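Local coordinates for protein glyceraldehyde-3-phosphate dehydrogenase (Sulfolobus solfataricus, PDB 1B7G) that catalyses the phosphorylating oxidation of D-glyceraldehyde 3-phosphate in glycolysis, using NADP in preference to NAD as cofactor, at residues A[138-143]-A[164-169]. The protein carries 1 engineered substitution. Residues are numbered along the deposited sequence; the frame is centred on the assembly and turned at random.
Sequences SCNTTA and IVRRAA. With SO4 (sulfate ion), chain C; SO4 (sulfate ion), chain D.
I164 touches N140 across the contact: its CG2 lies 3.7 Å from the amide nitrogen ND2. The CG2 branch stands anti to the backbone N and reaches the amide from the strand 157-167. OD1 of the same amide accepts from H221 NE2, consistent with ND2 being turned to the sulfate of chain C. R166 bends at chi3 (50°), which goes with its NE and NH2 edge facing that ion. No hydrogen bond joins the two segments directly; the sulfate, probably from the crystallisation liquor, bridges them. Its O2 takes R166 NE at 2.8 Å and N140 ND2 at 2.9 Å, the latter nearly straight at 168°. R166 NH1 pairs with D185, while NH2 bonds O1 of the chain C sulfate and O2 of a second sulfate, of chain D. R167 holds that second ion with both terminal nitrogens, and its NE pairs with D170. On the helix side, N140 N gives a 2.8 Å bond to O3 of the first sulfate, and S138 OG donates to its O4 at 2.8 Å. S138 is also the N-cap, with OG accepting from T141 N at 3.1 Å and from T141 OG1. Replacing S138 by alanine removes OG; the capping bond would probably be lost, and T141 OG1 and sulfate O4 would each lose a partner. S138, N140 and R166 belong to the inorganic phosphate site, R166 and R167 to the substrate phosphate site. C139, the probable nucleophile, starts the same helix. The two sulfates therefore probably mimic phosphates, bound by positive charge from R166 and R167 and, at the first, by the helix N-terminus.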
ATOM      1  N   SER A 138      10.807 -19.279   8.405  1.00 24.23           N
ATOM      2  CA  SER A 138      10.525 -17.841   8.480  1.00 18.83           C
ATOM      3  C   SER A 138      10.608 -17.193   7.129  1.00 20.34           C
ATOM      4  O   SER A 138      11.124 -17.737   6.138  1.00 24.99           O
ATOM      5  CB  SER A 138      11.546 -17.169   9.457  1.00 21.65           C
ATOM      6  OG  SER A 138      12.805 -17.080   8.733  1.00 19.84           O
ATOM      7  N   CYS A 139      10.206 -15.916   7.047  1.00 20.71           N
ATOM      8  CA  CYS A 139      10.253 -15.164   5.812  1.00 21.92           C
ATOM      9  C   CYS A 139      11.664 -15.091   5.201  1.00 23.25           C
ATOM     10  O   CYS A 139      11.842 -15.258   4.007  1.00 20.91           O
ATOM     11  CB  CYS A 139       9.796 -13.694   6.127  1.00 29.02           C
ATOM     12  SG  CYS A 139       8.142 -13.665   6.922  1.00 41.13           S
ATOM     13  N   ASN A 140      12.683 -14.769   6.027  1.00 20.56           N
ATOM     14  CA  ASN A 140      14.024 -14.653   5.418  1.00 22.66           C
ATOM     15  C   ASN A 140      14.623 -16.029   5.199  1.00 18.77           C
ATOM     16  O   ASN A 140      15.380 -16.203   4.249  1.00 21.46           O
ATOM     17  CB  ASN A 140      14.919 -13.758   6.306  1.00 26.18           C
ATOM     18  CG  ASN A 140      14.543 -12.291   6.094  1.00 25.88           C
ATOM     19  OD1 ASN A 140      14.395 -11.849   4.956  1.00 21.08           O
ATOM     20  ND2 ASN A 140      14.387 -11.536   7.156  1.00 21.63           N
ATOM     21  N   THR A 141      14.203 -17.041   5.993  1.00 21.61           N
ATOM     22  CA  THR A 141      14.741 -18.385   5.739  1.00 21.11           C
ATOM     23  C   THR A 141      14.195 -18.877   4.400  1.00 23.26           C
ATOM     24  O   THR A 141      14.864 -19.515   3.588  1.00 23.55           O
ATOM     25  CB  THR A 141      14.350 -19.363   6.849  1.00 19.93           C
ATOM     26  OG1 THR A 141      14.712 -18.822   8.131  1.00 24.56           O
ATOM     27  CG2 THR A 141      15.081 -20.698   6.667  1.00 16.46           C
ATOM     28  N   THR A 142      12.889 -18.591   4.188  1.00 23.38           N
ATOM     29  CA  THR A 142      12.264 -18.964   2.912  1.00 21.17           C
ATOM     30  C   THR A 142      12.979 -18.377   1.726  1.00 22.86           C
ATOM     31  O   THR A 142      13.174 -19.039   0.699  1.00 22.46           O
ATOM     32  CB  THR A 142      10.785 -18.559   2.881  1.00 20.54           C
ATOM     33  OG1 THR A 142      10.049 -19.242   3.911  1.00 22.83           O
ATOM     34  CG2 THR A 142      10.134 -18.904   1.542  1.00 23.92           C
ATOM     35  N   ALA A 143      13.333 -17.064   1.794  1.00 21.83           N
ATOM     36  CA  ALA A 143      13.955 -16.425   0.646  1.00 26.37           C
ATOM     37  C   ALA A 143      15.335 -17.053   0.383  1.00 18.54           C
ATOM     38  O   ALA A 143      15.664 -17.285  -0.765  1.00 21.24           O
ATOM     39  CB  ALA A 143      14.070 -14.912   0.892  1.00 22.26           C
ATOM     40  N   ILE A 164      21.800 -10.404   6.395  1.00 24.12           N
ATOM     41  CA  ILE A 164      20.400 -10.037   6.353  1.00 23.79           C
ATOM     42  C   ILE A 164      20.111  -8.715   7.067  1.00 19.11           C
ATOM     43  O   ILE A 164      20.269  -8.574   8.274  1.00 18.92           O
ATOM     44  CB  ILE A 164      19.522 -11.147   6.959  1.00 26.14           C
ATOM     45  CG1 ILE A 164      19.702 -12.471   6.169  1.00 28.65           C
ATOM     46  CG2 ILE A 164      18.029 -10.791   6.861  1.00 30.55           C
ATOM     47  CD1 ILE A 164      19.198 -13.654   6.980  1.00 25.27           C
ATOM     48  N   VAL A 165      19.622  -7.757   6.293  1.00 16.75           N
ATOM     49  CA  VAL A 165      19.195  -6.470   6.836  1.00 18.52           C
ATOM     50  C   VAL A 165      17.669  -6.524   7.077  1.00 17.53           C
ATOM     51  O   VAL A 165      16.948  -6.511   6.098  1.00 18.50           O
ATOM     52  CB  VAL A 165      19.529  -5.344   5.854  1.00 23.95           C
ATOM     53  CG1 VAL A 165      18.959  -3.996   6.358  1.00 16.88           C
ATOM     54  CG2 VAL A 165      21.028  -5.312   5.597  1.00 21.18           C
ATOM     55  N   ARG A 166      17.256  -6.639   8.318  1.00 21.55           N
ATOM     56  CA  ARG A 166      15.810  -6.804   8.590  1.00 20.49           C
ATOM     57  C   ARG A 166      15.083  -5.484   8.776  1.00 26.62           C
ATOM     58  O   ARG A 166      15.580  -4.559   9.451  1.00 20.97           O
ATOM     59  CB  ARG A 166      15.624  -7.698   9.812  1.00 20.86           C
ATOM     60  CG  ARG A 166      16.432  -8.946   9.894  1.00 19.83           C
ATOM     61  CD  ARG A 166      16.113  -9.956  10.978  1.00 24.00           C
ATOM     62  NE  ARG A 166      14.692 -10.304  11.061  1.00 26.15           N
ATOM     63  CZ  ARG A 166      13.793  -9.707  11.814  1.00 36.70           C
ATOM     64  NH1 ARG A 166      14.145  -8.727  12.656  1.00 20.64           N
ATOM     65  NH2 ARG A 166      12.509 -10.094  11.747  1.00 25.15           N
ATOM     66  N   ARG A 167      13.874  -5.387   8.210  1.00 22.78           N
ATOM     67  CA  ARG A 167      13.011  -4.227   8.508  1.00 21.92           C
ATOM     68  C   ARG A 167      12.635  -4.342   9.965  1.00 23.16           C
ATOM     69  O   ARG A 167      12.547  -5.473  10.489  1.00 23.31           O
ATOM     70  CB  ARG A 167      11.810  -4.225   7.537  1.00 24.66           C
ATOM     71  CG  ARG A 167      10.861  -5.444   7.774  1.00 23.85           C
ATOM     72  CD  ARG A 167       9.769  -4.997   8.718  1.00 29.24           C
ATOM     73  NE  ARG A 167       8.744  -5.951   9.099  1.00 20.26           N
ATOM     74  CZ  ARG A 167       8.888  -6.877  10.035  1.00 24.10           C
ATOM     75  NH1 ARG A 167      10.057  -7.027  10.683  1.00 26.70           N
ATOM     76  NH2 ARG A 167       7.882  -7.701  10.331  1.00 25.24           N
ATOM     77  N   ALA A 168      12.533  -3.248  10.716  1.00 22.90           N
ATOM     78  CA  ALA A 168      12.250  -3.242  12.128  1.00 18.63           C
ATOM     79  C   ALA A 168      10.871  -3.796  12.517  1.00 26.13           C
ATOM     80  O   ALA A 168      10.725  -4.579  13.473  1.00 22.94           O
ATOM     81  CB  ALA A 168      12.298  -1.757  12.638  1.00 19.59           C
ATOM     82  N   ALA A 169       9.843  -3.314  11.846  1.00 25.31           N
ATOM     83  CA  ALA A 169       8.464  -3.672  12.186  1.00 29.25           C
ATOM     84  C   ALA A 169       7.572  -3.377  10.978  1.00 28.78           C
ATOM     85  O   ALA A 169       7.976  -2.650  10.080  1.00 23.17           O
ATOM     86  CB  ALA A 169       8.008  -2.782  13.362  1.00 30.74           C
TER
HETATM   87  S   SO4 C 601      13.166 -13.707   9.966  1.00 25.27           S
HETATM   88  O1  SO4 C 601      12.361 -13.119  11.028  1.00 34.33           O
HETATM   89  O2  SO4 C 601      14.411 -12.793   9.715  1.00 29.64           O
HETATM   90  O3  SO4 C 601      12.547 -13.862   8.652  1.00 30.69           O
HETATM   91  O4  SO4 C 601      13.612 -15.013  10.485  1.00 30.27           O
HETATM   92  S   SO4 D 603       9.186  -9.501  13.249  1.00 44.76           S
HETATM   93  O1  SO4 D 603       7.790  -8.926  13.193  1.00 57.79           O
HETATM   94  O2  SO4 D 603      10.158  -8.488  12.768  1.00 55.97           O
HETATM   95  O3  SO4 D 603       9.157 -10.662  12.297  1.00 56.77           O
HETATM   96  O4  SO4 D 603       9.501  -9.923  14.628  1.00 53.15           O